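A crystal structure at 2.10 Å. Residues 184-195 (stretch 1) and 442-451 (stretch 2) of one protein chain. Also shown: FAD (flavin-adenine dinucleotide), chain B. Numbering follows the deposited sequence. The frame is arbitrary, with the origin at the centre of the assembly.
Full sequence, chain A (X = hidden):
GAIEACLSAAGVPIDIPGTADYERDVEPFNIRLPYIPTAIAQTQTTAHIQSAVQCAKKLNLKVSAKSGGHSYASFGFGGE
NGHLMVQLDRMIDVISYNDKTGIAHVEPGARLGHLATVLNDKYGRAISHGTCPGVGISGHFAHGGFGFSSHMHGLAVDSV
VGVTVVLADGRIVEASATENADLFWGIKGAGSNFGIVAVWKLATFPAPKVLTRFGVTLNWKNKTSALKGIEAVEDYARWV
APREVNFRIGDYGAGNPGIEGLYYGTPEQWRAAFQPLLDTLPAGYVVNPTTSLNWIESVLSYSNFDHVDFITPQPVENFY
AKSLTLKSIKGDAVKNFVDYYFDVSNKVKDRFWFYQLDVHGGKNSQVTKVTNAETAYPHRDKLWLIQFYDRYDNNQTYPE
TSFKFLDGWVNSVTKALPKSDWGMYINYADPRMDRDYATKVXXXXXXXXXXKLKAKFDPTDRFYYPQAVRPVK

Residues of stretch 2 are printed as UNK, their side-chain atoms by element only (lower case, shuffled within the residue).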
# COMPACT_ATOMS: atom_id res chain seq x y z
N PHE A 184 -17.02 -8.77 -3.31
CA PHE A 184 -15.93 -8.51 -4.25
C PHE A 184 -15.57 -7.01 -4.32
O PHE A 184 -14.38 -6.64 -4.30
CB PHE A 184 -16.33 -9.04 -5.64
CG PHE A 184 -15.20 -9.13 -6.62
CD1 PHE A 184 -14.05 -9.87 -6.31
CD2 PHE A 184 -15.28 -8.50 -7.84
CE1 PHE A 184 -13.00 -9.96 -7.21
CE2 PHE A 184 -14.25 -8.58 -8.75
CZ PHE A 184 -13.12 -9.34 -8.45
N TRP A 185 -16.60 -6.17 -4.36
CA TRP A 185 -16.43 -4.72 -4.42
C TRP A 185 -15.70 -4.21 -3.16
O TRP A 185 -14.72 -3.45 -3.27
CB TRP A 185 -17.83 -4.07 -4.55
CG TRP A 185 -17.83 -2.57 -4.71
CD1 TRP A 185 -17.76 -1.88 -5.88
CD2 TRP A 185 -17.91 -1.58 -3.67
NE1 TRP A 185 -17.80 -0.53 -5.64
CE2 TRP A 185 -17.90 -0.31 -4.30
CE3 TRP A 185 -18.02 -1.64 -2.27
CZ2 TRP A 185 -18.00 0.90 -3.58
CZ3 TRP A 185 -18.14 -0.42 -1.55
CH2 TRP A 185 -18.10 0.82 -2.20
N GLY A 186 -16.17 -4.65 -1.98
CA GLY A 186 -15.52 -4.31 -0.73
C GLY A 186 -14.11 -4.85 -0.59
O GLY A 186 -13.24 -4.18 -0.03
N ILE A 187 -13.87 -6.07 -1.08
CA ILE A 187 -12.54 -6.66 -0.95
C ILE A 187 -11.55 -5.80 -1.75
O ILE A 187 -10.39 -5.60 -1.31
CB ILE A 187 -12.50 -8.14 -1.43
CG1 ILE A 187 -13.30 -9.06 -0.49
CG2 ILE A 187 -11.08 -8.64 -1.65
CD1 ILE A 187 -12.83 -9.15 0.94
N LYS A 188 -12.02 -5.28 -2.87
CA LYS A 188 -11.18 -4.48 -3.76
C LYS A 188 -11.05 -3.02 -3.35
O LYS A 188 -11.54 -2.10 -4.03
CB LYS A 188 -11.59 -4.65 -5.23
CG LYS A 188 -11.30 -6.05 -5.75
CD LYS A 188 -11.77 -6.28 -7.20
CE LYS A 188 -11.01 -5.35 -8.14
NZ LYS A 188 -11.27 -5.70 -9.53
N GLY A 189 -10.37 -2.81 -2.22
CA GLY A 189 -10.02 -1.46 -1.75
C GLY A 189 -10.20 -1.28 -0.25
O GLY A 189 -9.64 -0.34 0.34
N ALA A 190 -10.96 -2.17 0.38
CA ALA A 190 -11.22 -2.07 1.80
C ALA A 190 -11.22 -3.46 2.40
O ALA A 190 -11.89 -3.71 3.40
CB ALA A 190 -12.58 -1.32 2.06
N GLY A 191 -10.40 -4.35 1.82
CA GLY A 191 -10.51 -5.79 2.01
C GLY A 191 -10.33 -6.29 3.42
O GLY A 191 -10.87 -7.34 3.79
N SER A 192 -9.60 -5.54 4.24
CA SER A 192 -9.37 -5.95 5.61
C SER A 192 -10.66 -6.00 6.43
O SER A 192 -10.68 -6.61 7.49
CB SER A 192 -8.37 -5.01 6.30
OG SER A 192 -8.74 -3.65 6.12
N ASN A 193 -11.70 -5.31 5.95
CA ASN A 193 -12.99 -5.21 6.64
C ASN A 193 -13.92 -6.43 6.60
O ASN A 193 -14.77 -6.58 7.49
CB ASN A 193 -13.74 -3.95 6.14
CG ASN A 193 -13.18 -2.70 6.71
OD1 ASN A 193 -13.33 -2.44 7.90
ND2 ASN A 193 -12.45 -1.93 5.89
N PHE A 194 -13.74 -7.31 5.62
CA PHE A 194 -14.83 -8.25 5.27
C PHE A 194 -14.60 -9.73 5.47
O PHE A 194 -15.54 -10.51 5.34
CB PHE A 194 -15.34 -7.95 3.86
CG PHE A 194 -15.72 -6.49 3.69
CD1 PHE A 194 -16.82 -5.97 4.38
CD2 PHE A 194 -14.92 -5.62 2.90
CE1 PHE A 194 -17.15 -4.60 4.28
CE2 PHE A 194 -15.25 -4.24 2.79
CZ PHE A 194 -16.37 -3.74 3.48
N GLY A 195 -13.36 -10.11 5.79
CA GLY A 195 -13.03 -11.51 6.10
C GLY A 195 -11.56 -11.67 5.98
O GLY A 195 -10.83 -10.67 5.94
N UNK A 442 -10.21 7.85 4.60
CA UNK A 442 -9.67 6.70 3.85
C UNK A 442 -10.60 6.23 2.72
O UNK A 442 -10.13 5.64 1.73
o UNK A 442 -5.12 5.45 8.54
c UNK A 442 -7.04 6.28 5.47
c UNK A 442 -7.23 4.83 7.84
c UNK A 442 -8.20 5.55 5.74
c UNK A 442 -9.39 5.49 4.76
c UNK A 442 -8.25 4.81 6.92
c UNK A 442 -5.96 6.28 6.41
c UNK A 442 -6.09 5.54 7.59
N UNK A 443 -11.91 6.44 2.89
CA UNK A 443 -12.87 5.84 1.98
C UNK A 443 -13.81 6.79 1.21
O UNK A 443 -14.56 6.33 0.39
c UNK A 443 -11.20 1.79 2.78
c UNK A 443 -12.71 3.33 4.56
o UNK A 443 -10.36 0.53 4.62
c UNK A 443 -12.03 2.83 2.30
c UNK A 443 -13.67 4.74 2.69
c UNK A 443 -12.80 3.61 3.19
c UNK A 443 -11.88 2.31 5.04
c UNK A 443 -11.14 1.55 4.14
N UNK A 444 -13.76 8.10 1.49
CA UNK A 444 -14.39 9.12 0.63
C UNK A 444 -15.84 8.80 0.29
O UNK A 444 -16.64 8.49 1.19
N UNK A 445 -16.16 8.84 -1.00
CA UNK A 445 -17.56 8.67 -1.46
C UNK A 445 -18.07 7.22 -1.29
O UNK A 445 -19.26 6.96 -1.44
o UNK A 445 -16.43 9.63 -5.97
c UNK A 445 -17.20 8.82 -5.42
c UNK A 445 -16.93 8.37 -3.98
c UNK A 445 -17.74 9.16 -2.91
o UNK A 445 -18.18 8.34 -6.02
N UNK A 446 -17.17 6.28 -0.97
CA UNK A 446 -17.55 4.87 -0.86
C UNK A 446 -17.84 4.39 0.57
O UNK A 446 -18.26 3.25 0.77
o UNK A 446 -17.54 4.34 -3.63
n UNK A 446 -15.33 3.80 -3.64
c UNK A 446 -16.49 4.06 -3.02
c UNK A 446 -16.48 3.99 -1.50
N UNK A 447 -17.60 5.25 1.55
CA UNK A 447 -17.78 4.88 2.95
C UNK A 447 -19.20 4.38 3.31
O UNK A 447 -19.34 3.35 3.99
c UNK A 447 -16.76 4.52 5.85
c UNK A 447 -17.57 5.74 5.39
c UNK A 447 -17.23 6.93 6.24
c UNK A 447 -17.39 6.03 3.89
N UNK A 448 -20.23 5.10 2.87
CA UNK A 448 -21.61 4.71 3.21
C UNK A 448 -21.94 3.31 2.69
O UNK A 448 -22.51 2.50 3.40
c UNK A 448 -22.65 5.75 2.69
N UNK A 449 -21.59 3.01 1.45
CA UNK A 449 -21.76 1.66 0.92
C UNK A 449 -20.93 0.61 1.71
O UNK A 449 -21.43 -0.51 1.99
c UNK A 449 -21.67 0.29 -1.23
c UNK A 449 -21.40 1.61 -0.57
c UNK A 449 -21.35 -1.37 -4.57
c UNK A 449 -21.50 0.33 -2.75
n UNK A 449 -21.41 -1.04 -3.28
n UNK A 449 -21.28 -2.65 -4.93
n UNK A 449 -21.38 -0.43 -5.50
N UNK A 450 -19.72 0.98 2.11
CA UNK A 450 -18.83 0.08 2.87
C UNK A 450 -19.42 -0.24 4.25
O UNK A 450 -19.30 -1.38 4.72
c UNK A 450 -15.33 1.44 1.81
c UNK A 450 -16.25 -0.82 1.30
c UNK A 450 -16.60 0.63 1.69
c UNK A 450 -17.42 0.69 3.00
N UNK A 451 -20.07 0.75 4.87
CA UNK A 451 -20.72 0.59 6.20
C UNK A 451 -21.89 -0.40 6.16
O UNK A 451 -22.07 -1.22 7.08
c UNK A 451 -20.53 4.25 7.66
c UNK A 451 -20.06 2.87 7.20
n UNK A 451 -21.66 4.69 7.16
o UNK A 451 -19.83 4.91 8.44
c UNK A 451 -21.19 1.95 6.76
PA FAD B . -0.26 -6.43 7.12
O1A FAD B . 0.02 -7.90 7.28
O2A FAD B . 0.25 -5.56 8.24
O5B FAD B . -1.84 -6.21 6.97
C5B FAD B . -2.34 -4.95 6.54
C4B FAD B . -3.86 -4.93 6.73
O4B FAD B . -4.46 -5.91 5.88
C3B FAD B . -4.29 -5.29 8.16
O3B FAD B . -5.54 -4.65 8.43
C2B FAD B . -4.52 -6.79 8.04
O2B FAD B . -5.36 -7.37 9.01
C1B FAD B . -5.14 -6.86 6.65
N9A FAD B . -4.91 -8.18 6.07
C8A FAD B . -3.72 -8.90 6.00
N7A FAD B . -4.00 -10.08 5.37
C5A FAD B . -5.30 -10.10 5.03
C6A FAD B . -6.08 -11.06 4.39
N6A FAD B . -5.54 -12.22 3.95
N1A FAD B . -7.42 -10.77 4.17
C2A FAD B . -7.97 -9.58 4.62
N3A FAD B . -7.21 -8.64 5.30
C4A FAD B . -5.89 -8.91 5.48
N1 FAD B . 2.25 0.79 -0.60
C2 FAD B . 1.99 1.08 -1.95
O2 FAD B . 0.84 1.24 -2.37
N3 FAD B . 3.09 1.11 -2.81
C4 FAD B . 4.38 0.77 -2.47
O4 FAD B . 5.29 0.72 -3.33
C4X FAD B . 4.62 0.53 -1.01
N5 FAD B . 5.83 0.22 -0.58
C5X FAD B . 6.06 -0.12 0.74
C6 FAD B . 7.35 -0.54 1.16
C7 FAD B . 7.56 -1.00 2.45
C7M FAD B . 8.96 -1.44 2.91
C8 FAD B . 6.44 -1.18 3.30
C8M FAD B . 6.62 -1.71 4.71
C9 FAD B . 5.19 -0.71 2.92
C9A FAD B . 4.97 -0.20 1.63
N10 FAD B . 3.68 0.15 1.17
C10 FAD B . 3.48 0.61 -0.13
C1' FAD B . 2.52 0.09 2.12
C2' FAD B . 1.77 -1.23 1.96
O2' FAD B . 1.01 -1.20 0.76
C3' FAD B . 0.82 -1.42 3.11
O3' FAD B . 1.50 -1.29 4.34
C4' FAD B . 0.14 -2.80 3.00
O4' FAD B . -1.10 -2.75 3.64
C5' FAD B . 1.02 -3.92 3.57
O5' FAD B . 0.37 -5.15 3.41
P FAD B . 0.81 -6.38 4.37
O1P FAD B . 0.08 -7.63 3.99
O2P FAD B . 2.33 -6.54 4.34
O3P FAD B . 0.38 -5.78 5.79
O HOH W 1 -10.63 0.09 7.23

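Position 442 carries one carbon, then a six-carbon ring bearing one oxygen. Nothing of stretch 1 lies within its reach; the atoms alone give Tyr 442.

Position 443 repeats that inventory, but its CA-to-CB bond points toward stretch 1. A ring carbon lies 3.5 Å from Ala 190 CB, and the oxygen lies 2.7 Å from water 1, which also accepts a hydrogen bond from Asn 193 ND2 at 3.0 Å. This is Tyr 443. Its CE1 also sits 3.6 Å from Gly 189 O, which meets the ring at its edge.

Position 444 has no side-chain atoms, and its phi of 50° just after a helix favours the same answer: Gly 444.

Position 445 has three carbons, the third carrying two oxygens. It is exposed and clear of stretch 1: Glu 445.

Position 446 has two carbons, the second carrying one oxygen and one nitrogen. The oxygen approaches Trp 185 CZ2 to 3.5 Å, near the plane of the indole. This is Asn 446.

Position 447 has four carbons forked at the second. Its CA-to-CB bond points away, and it makes no contact: Leu 447.

Position 448 has a single carbon, exposed and out of reach: Ala 448.

Position 449 has three carbons, a nitrogen, then a carbon carrying two more nitrogens, in an extended chain running along the indole of Trp 185. This is Arg 449. Its guanidinium lies flat on the ring, planes at 3°, with CZ 3.5 Å from the centroid of the five-membered ring; CD packs over the six-membered ring, 3.6 Å from its centroid.

Position 450 has four carbons forked at the second. CA-to-CB points sideways, but the end of the side chain comes nearer, with a methyl 3.4 Å from Trp 185 CZ3. This is Leu 450. Its CD2 also lies 3.6 Å from Phe 194 CZ, at that ring's edge, and 3.8 Å from Ala 190 CB.

Position 451 has three carbons, the third carrying one oxygen and one nitrogen; its CA-to-CB bond points away from stretch 1 and it makes no contact: Gln 451.

The contact is built around a buried tryptophan. Trp 185 receives a cation on one face, a carbonyl oxygen at its edge and a leucine methyl obliquely. A CB on Gly 186 would come within 2.7 Å of Phe 194 CE2, so the bare glycine leaves room for a ring of its own stretch. At the other end, water 1 joins Asn 193 to Tyr 443, while Asn 193 ND2 also donates to Ala 190 O at 3.1 Å.

Stretch 2 (442-451) YYGENLARLQ
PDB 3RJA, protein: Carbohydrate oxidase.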